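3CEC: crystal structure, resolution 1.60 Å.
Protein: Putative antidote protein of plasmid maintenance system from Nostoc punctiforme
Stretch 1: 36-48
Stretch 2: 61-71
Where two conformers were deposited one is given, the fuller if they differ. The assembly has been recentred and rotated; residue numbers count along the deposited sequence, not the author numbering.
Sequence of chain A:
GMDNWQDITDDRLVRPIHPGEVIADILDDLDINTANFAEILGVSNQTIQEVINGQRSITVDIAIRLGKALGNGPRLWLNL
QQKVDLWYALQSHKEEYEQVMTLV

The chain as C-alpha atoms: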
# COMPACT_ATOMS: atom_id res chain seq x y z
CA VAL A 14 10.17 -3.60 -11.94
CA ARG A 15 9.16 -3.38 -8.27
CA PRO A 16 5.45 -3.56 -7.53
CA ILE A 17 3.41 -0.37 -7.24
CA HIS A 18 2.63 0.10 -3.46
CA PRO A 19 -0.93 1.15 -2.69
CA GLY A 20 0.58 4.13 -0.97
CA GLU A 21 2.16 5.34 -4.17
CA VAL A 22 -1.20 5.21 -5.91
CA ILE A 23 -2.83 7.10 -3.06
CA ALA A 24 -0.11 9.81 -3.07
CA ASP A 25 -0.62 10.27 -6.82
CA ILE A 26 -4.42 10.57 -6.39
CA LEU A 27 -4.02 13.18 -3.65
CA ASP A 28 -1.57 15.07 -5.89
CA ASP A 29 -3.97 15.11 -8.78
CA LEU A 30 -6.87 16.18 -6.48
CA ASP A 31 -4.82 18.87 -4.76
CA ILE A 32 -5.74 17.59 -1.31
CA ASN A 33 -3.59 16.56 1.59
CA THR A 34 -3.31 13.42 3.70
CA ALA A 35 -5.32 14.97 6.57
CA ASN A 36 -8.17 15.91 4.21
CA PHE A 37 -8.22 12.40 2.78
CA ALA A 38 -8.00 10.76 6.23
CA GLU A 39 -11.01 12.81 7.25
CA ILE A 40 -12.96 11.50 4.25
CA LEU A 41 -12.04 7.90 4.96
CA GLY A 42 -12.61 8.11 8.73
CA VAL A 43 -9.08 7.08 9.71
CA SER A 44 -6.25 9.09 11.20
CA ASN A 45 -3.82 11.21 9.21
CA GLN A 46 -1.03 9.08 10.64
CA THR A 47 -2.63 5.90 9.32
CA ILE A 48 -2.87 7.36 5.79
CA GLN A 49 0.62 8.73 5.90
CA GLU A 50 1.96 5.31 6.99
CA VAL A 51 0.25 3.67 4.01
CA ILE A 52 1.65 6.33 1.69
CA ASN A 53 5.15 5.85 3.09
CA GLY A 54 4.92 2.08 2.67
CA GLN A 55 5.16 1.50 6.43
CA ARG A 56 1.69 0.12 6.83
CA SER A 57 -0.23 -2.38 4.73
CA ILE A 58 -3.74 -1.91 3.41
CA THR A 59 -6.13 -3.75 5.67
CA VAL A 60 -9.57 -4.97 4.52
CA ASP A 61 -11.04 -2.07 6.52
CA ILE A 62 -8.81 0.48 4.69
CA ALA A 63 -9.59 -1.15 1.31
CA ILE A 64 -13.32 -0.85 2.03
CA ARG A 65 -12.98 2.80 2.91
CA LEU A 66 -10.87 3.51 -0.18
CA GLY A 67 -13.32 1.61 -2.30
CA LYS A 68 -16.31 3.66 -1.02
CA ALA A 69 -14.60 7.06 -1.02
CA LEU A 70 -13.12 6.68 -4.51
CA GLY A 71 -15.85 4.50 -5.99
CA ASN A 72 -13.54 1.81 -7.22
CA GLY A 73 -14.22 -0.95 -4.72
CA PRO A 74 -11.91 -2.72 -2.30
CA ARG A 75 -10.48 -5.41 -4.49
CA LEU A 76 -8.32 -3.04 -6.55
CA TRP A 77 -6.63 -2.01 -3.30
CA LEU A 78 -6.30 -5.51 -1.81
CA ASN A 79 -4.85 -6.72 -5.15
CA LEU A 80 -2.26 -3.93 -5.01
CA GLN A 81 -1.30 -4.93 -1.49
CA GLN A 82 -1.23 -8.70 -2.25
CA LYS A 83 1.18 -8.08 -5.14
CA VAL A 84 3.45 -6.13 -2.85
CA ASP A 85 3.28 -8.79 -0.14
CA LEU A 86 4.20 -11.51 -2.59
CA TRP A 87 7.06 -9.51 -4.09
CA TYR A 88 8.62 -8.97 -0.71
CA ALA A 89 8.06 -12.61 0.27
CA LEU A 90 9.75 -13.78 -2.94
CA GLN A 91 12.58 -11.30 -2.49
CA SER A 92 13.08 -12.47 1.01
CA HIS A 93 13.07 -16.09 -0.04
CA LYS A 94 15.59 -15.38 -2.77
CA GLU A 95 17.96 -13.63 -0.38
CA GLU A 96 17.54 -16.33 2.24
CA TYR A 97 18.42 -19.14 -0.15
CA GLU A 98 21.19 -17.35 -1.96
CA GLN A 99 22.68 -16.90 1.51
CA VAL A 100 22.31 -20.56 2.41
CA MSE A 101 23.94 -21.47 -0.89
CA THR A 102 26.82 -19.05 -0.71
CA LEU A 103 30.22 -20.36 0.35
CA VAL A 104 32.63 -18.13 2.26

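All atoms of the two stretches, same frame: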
# COMPACT_ATOMS: atom_id res chain seq x y z
N ASN A 36 -6.89 15.72 4.88
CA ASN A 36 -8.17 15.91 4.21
C ASN A 36 -8.69 14.52 3.81
O ASN A 36 -9.85 14.16 3.99
CB ASN A 36 -8.06 16.69 2.89
CG ASN A 36 -7.49 18.10 3.02
OD1 ASN A 36 -6.84 18.63 2.07
ND2 ASN A 36 -7.79 18.74 4.14
N PHE A 37 -7.78 13.70 3.31
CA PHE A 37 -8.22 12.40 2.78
C PHE A 37 -8.54 11.47 3.95
O PHE A 37 -9.52 10.70 3.91
CB PHE A 37 -7.12 11.78 1.94
CG PHE A 37 -7.57 10.58 1.15
CD1 PHE A 37 -8.67 10.66 0.31
CD2 PHE A 37 -6.78 9.44 1.11
CE1 PHE A 37 -9.06 9.55 -0.42
CE2 PHE A 37 -7.16 8.36 0.34
CZ PHE A 37 -8.25 8.41 -0.41
N ALA A 38 -7.75 11.59 5.01
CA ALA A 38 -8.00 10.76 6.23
C ALA A 38 -9.37 11.09 6.82
O ALA A 38 -10.13 10.21 7.24
CB ALA A 38 -6.88 10.96 7.30
N GLU A 39 -9.72 12.36 6.74
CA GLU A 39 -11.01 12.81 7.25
C GLU A 39 -12.14 12.16 6.45
O GLU A 39 -13.16 11.69 6.99
CB GLU A 39 -11.07 14.31 7.19
CG GLU A 39 -12.31 14.89 7.74
CD GLU A 39 -12.12 16.36 8.02
OE1 GLU A 39 -11.88 17.12 7.05
OE2 GLU A 39 -12.19 16.76 9.21
N ILE A 40 -11.98 12.13 5.14
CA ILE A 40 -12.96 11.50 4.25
C ILE A 40 -13.13 10.03 4.58
O ILE A 40 -14.27 9.51 4.66
CB ILE A 40 -12.56 11.71 2.79
CG1 ILE A 40 -12.81 13.18 2.44
CG2 ILE A 40 -13.35 10.85 1.84
CD1 ILE A 40 -12.04 13.61 1.15
N LEU A 41 -12.01 9.35 4.76
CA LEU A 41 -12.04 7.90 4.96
C LEU A 41 -12.47 7.51 6.34
O LEU A 41 -12.89 6.37 6.53
CB LEU A 41 -10.66 7.29 4.74
CG LEU A 41 -10.10 7.44 3.33
CD1 LEU A 41 -8.68 6.85 3.35
CD2 LEU A 41 -10.94 6.74 2.28
N GLY A 42 -12.31 8.40 7.32
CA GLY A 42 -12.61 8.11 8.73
C GLY A 42 -11.51 7.30 9.38
O GLY A 42 -11.77 6.40 10.17
N VAL A 43 -10.26 7.62 9.00
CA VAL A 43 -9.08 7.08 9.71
C VAL A 43 -8.17 8.26 10.06
O VAL A 43 -8.41 9.37 9.64
CB VAL A 43 -8.29 6.06 8.90
CG1 VAL A 43 -9.23 4.84 8.56
CG2 VAL A 43 -7.63 6.63 7.66
N SER A 44 -7.13 8.00 10.80
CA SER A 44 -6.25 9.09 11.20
C SER A 44 -5.33 9.50 10.05
O SER A 44 -5.00 8.70 9.15
CB SER A 44 -5.41 8.68 12.38
OG SER A 44 -4.39 7.74 12.07
N ASN A 45 -4.80 10.71 10.16
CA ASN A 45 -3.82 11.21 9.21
C ASN A 45 -2.60 10.31 9.23
O ASN A 45 -2.08 9.95 8.21
CB ASN A 45 -3.44 12.63 9.59
CG ASN A 45 -2.53 13.28 8.61
OD1 ASN A 45 -2.54 12.96 7.44
ND2 ASN A 45 -1.69 14.17 9.10
N GLN A 46 -2.18 9.93 10.44
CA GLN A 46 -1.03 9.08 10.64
C GLN A 46 -1.18 7.79 9.85
O GLN A 46 -0.30 7.38 9.11
CB GLN A 46 -0.85 8.78 12.13
CG GLN A 46 0.37 7.98 12.43
CD GLN A 46 1.62 8.78 12.26
OE1 GLN A 46 1.60 10.02 12.37
NE2 GLN A 46 2.74 8.09 12.00
N THR A 47 -2.36 7.19 9.96
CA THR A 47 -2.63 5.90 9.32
C THR A 47 -2.46 6.05 7.80
O THR A 47 -1.77 5.26 7.14
CB THR A 47 -4.02 5.37 9.67
OG1 THR A 47 -4.03 4.96 11.03
CG2 THR A 47 -4.40 4.20 8.72
N ILE A 48 -2.98 7.13 7.24
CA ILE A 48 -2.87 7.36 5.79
C ILE A 48 -1.43 7.62 5.41
O ILE A 48 -0.92 7.14 4.42
CB ILE A 48 -3.81 8.52 5.31
CG1 ILE A 48 -5.23 8.00 5.36
CG2 ILE A 48 -3.50 8.98 3.86
CD1 ILE A 48 -5.47 6.73 4.55
N ASP A 61 -10.34 -3.31 6.10
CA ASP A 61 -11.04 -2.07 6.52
C ASP A 61 -10.62 -0.84 5.66
O ASP A 61 -11.45 -0.06 5.16
CB ASP A 61 -10.83 -1.80 8.05
CG ASP A 61 -11.32 -0.42 8.46
OD1 ASP A 61 -10.54 0.53 8.37
OD2 ASP A 61 -12.50 -0.35 8.91
N ILE A 62 -9.31 -0.65 5.49
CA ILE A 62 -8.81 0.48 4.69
C ILE A 62 -9.20 0.35 3.24
O ILE A 62 -9.65 1.34 2.60
CB ILE A 62 -7.30 0.67 4.82
CG1 ILE A 62 -6.98 1.15 6.24
CG2 ILE A 62 -6.79 1.65 3.74
CD1 ILE A 62 -5.44 1.03 6.58
N ALA A 63 -9.15 -0.88 2.72
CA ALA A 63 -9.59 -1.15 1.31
C ALA A 63 -11.07 -0.83 1.12
O ALA A 63 -11.43 -0.19 0.13
CB ALA A 63 -9.28 -2.57 0.90
N ILE A 64 -11.90 -1.17 2.09
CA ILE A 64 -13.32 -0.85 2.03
C ILE A 64 -13.56 0.63 2.01
O ILE A 64 -14.32 1.19 1.23
CB ILE A 64 -14.12 -1.55 3.14
CG1 ILE A 64 -14.13 -3.04 2.93
CG2 ILE A 64 -15.54 -0.88 3.25
CD1 ILE A 64 -15.16 -3.46 1.90
N ARG A 65 -12.82 1.35 2.85
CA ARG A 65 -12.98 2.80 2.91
C ARG A 65 -12.53 3.48 1.60
O ARG A 65 -13.21 4.35 1.09
CB ARG A 65 -12.22 3.37 4.10
CG ARG A 65 -12.71 2.89 5.48
CD ARG A 65 -11.77 3.38 6.62
NE ARG A 65 -12.08 2.69 7.87
CZ ARG A 65 -13.00 3.11 8.70
NH1 ARG A 65 -13.63 4.28 8.51
NH2 ARG A 65 -13.27 2.37 9.76
N LEU A 66 -11.40 3.02 1.09
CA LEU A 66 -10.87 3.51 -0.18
C LEU A 66 -11.86 3.27 -1.27
O LEU A 66 -12.17 4.18 -2.07
CB LEU A 66 -9.51 2.91 -0.51
CG LEU A 66 -8.34 3.42 0.38
CD1 LEU A 66 -7.13 2.43 0.27
CD2 LEU A 66 -7.93 4.83 0.01
N GLY A 67 -12.39 2.08 -1.28
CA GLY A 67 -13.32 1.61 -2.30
C GLY A 67 -14.55 2.52 -2.30
O GLY A 67 -15.06 2.92 -3.38
N LYS A 68 -15.08 2.83 -1.12
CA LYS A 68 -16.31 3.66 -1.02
C LYS A 68 -16.01 5.10 -1.37
O LYS A 68 -16.77 5.76 -2.14
CB LYS A 68 -16.92 3.55 0.35
CG LYS A 68 -17.54 2.19 0.63
CD LYS A 68 -18.40 2.28 1.85
CE LYS A 68 -18.96 0.93 2.28
NZ LYS A 68 -19.88 0.29 1.28
N ALA A 69 -14.93 5.64 -0.82
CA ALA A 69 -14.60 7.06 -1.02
C ALA A 69 -14.30 7.38 -2.46
O ALA A 69 -14.65 8.46 -2.94
CB ALA A 69 -13.47 7.52 -0.11
N LEU A 70 -13.60 6.46 -3.13
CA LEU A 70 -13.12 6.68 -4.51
C LEU A 70 -14.04 6.11 -5.56
O LEU A 70 -14.02 6.48 -6.72
CB LEU A 70 -11.72 6.05 -4.67
CG LEU A 70 -10.67 6.71 -3.74
CD1 LEU A 70 -9.38 5.90 -3.91
CD2 LEU A 70 -10.41 8.17 -4.05
N GLY A 71 -14.88 5.21 -5.13
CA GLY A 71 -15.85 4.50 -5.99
C GLY A 71 -15.27 3.48 -6.90
O GLY A 71 -15.81 3.19 -7.98

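Helices 36-41 and 61-70 cross nearly at right angles (99°), their axes 10.3 Å apart at closest approach, and the two stretches together bury 439 Å². The nearest CA pair is L41 CA and R65 CA at 5.6 Å, and these two residues contribute the largest covered areas.

L41 is in the m,t conformation. Its CA-to-CB bond points sideways, yet the extended chi2 (176°) brings the branch to stretch 2: CD2 lies 3.6 Å from A69 CB and CD1 4.0 Å from L66 CD2. A69 points toward stretch 1, and its short side chain lets L41 approach closely; A69 CB also meets I40 CG2 at 3.9 Å. F37 likewise starts sideways, but chi1 at -169° (t) carries its ring inward, so that CZ sits 3.6 Å from L66 CD2 and CE1 4.1 Å from L70 CD2. L66 and L70, both m,t, start sideways, but their ends come nearer and their CD2 atoms meet this buried ring. Farther along, T47 points toward stretch 2, and its CG2 packs 4.0 Å from I62 CD1.

The polar link is made by R65. With chi1 m and chi2 and chi3 both t, the chain extends past V43, whose CG1 is 3.5 Å from R65 CD, and NH1 donates to L41 O (3.0 Å, 164°), which lies near the guanidinium plane. G42 O, over one face, is 3.3 Å from R65 NH1, but the angle is too poor for a hydrogen bond. D61, one turn earlier, steadies the group through a salt bridge, R65 NE to D61 OD1 (2.7 Å, 173°), and R65 NH2 also donates to D61 OD2 (3.0 Å).

G42 leaves the helix with phi 79°, which favours glycine; an ideal CB would lie a tight 3.1 Å from R65 NH1. S44 (chi1 p) then caps the next helix, its OG accepting from T47 N at 3.0 Å.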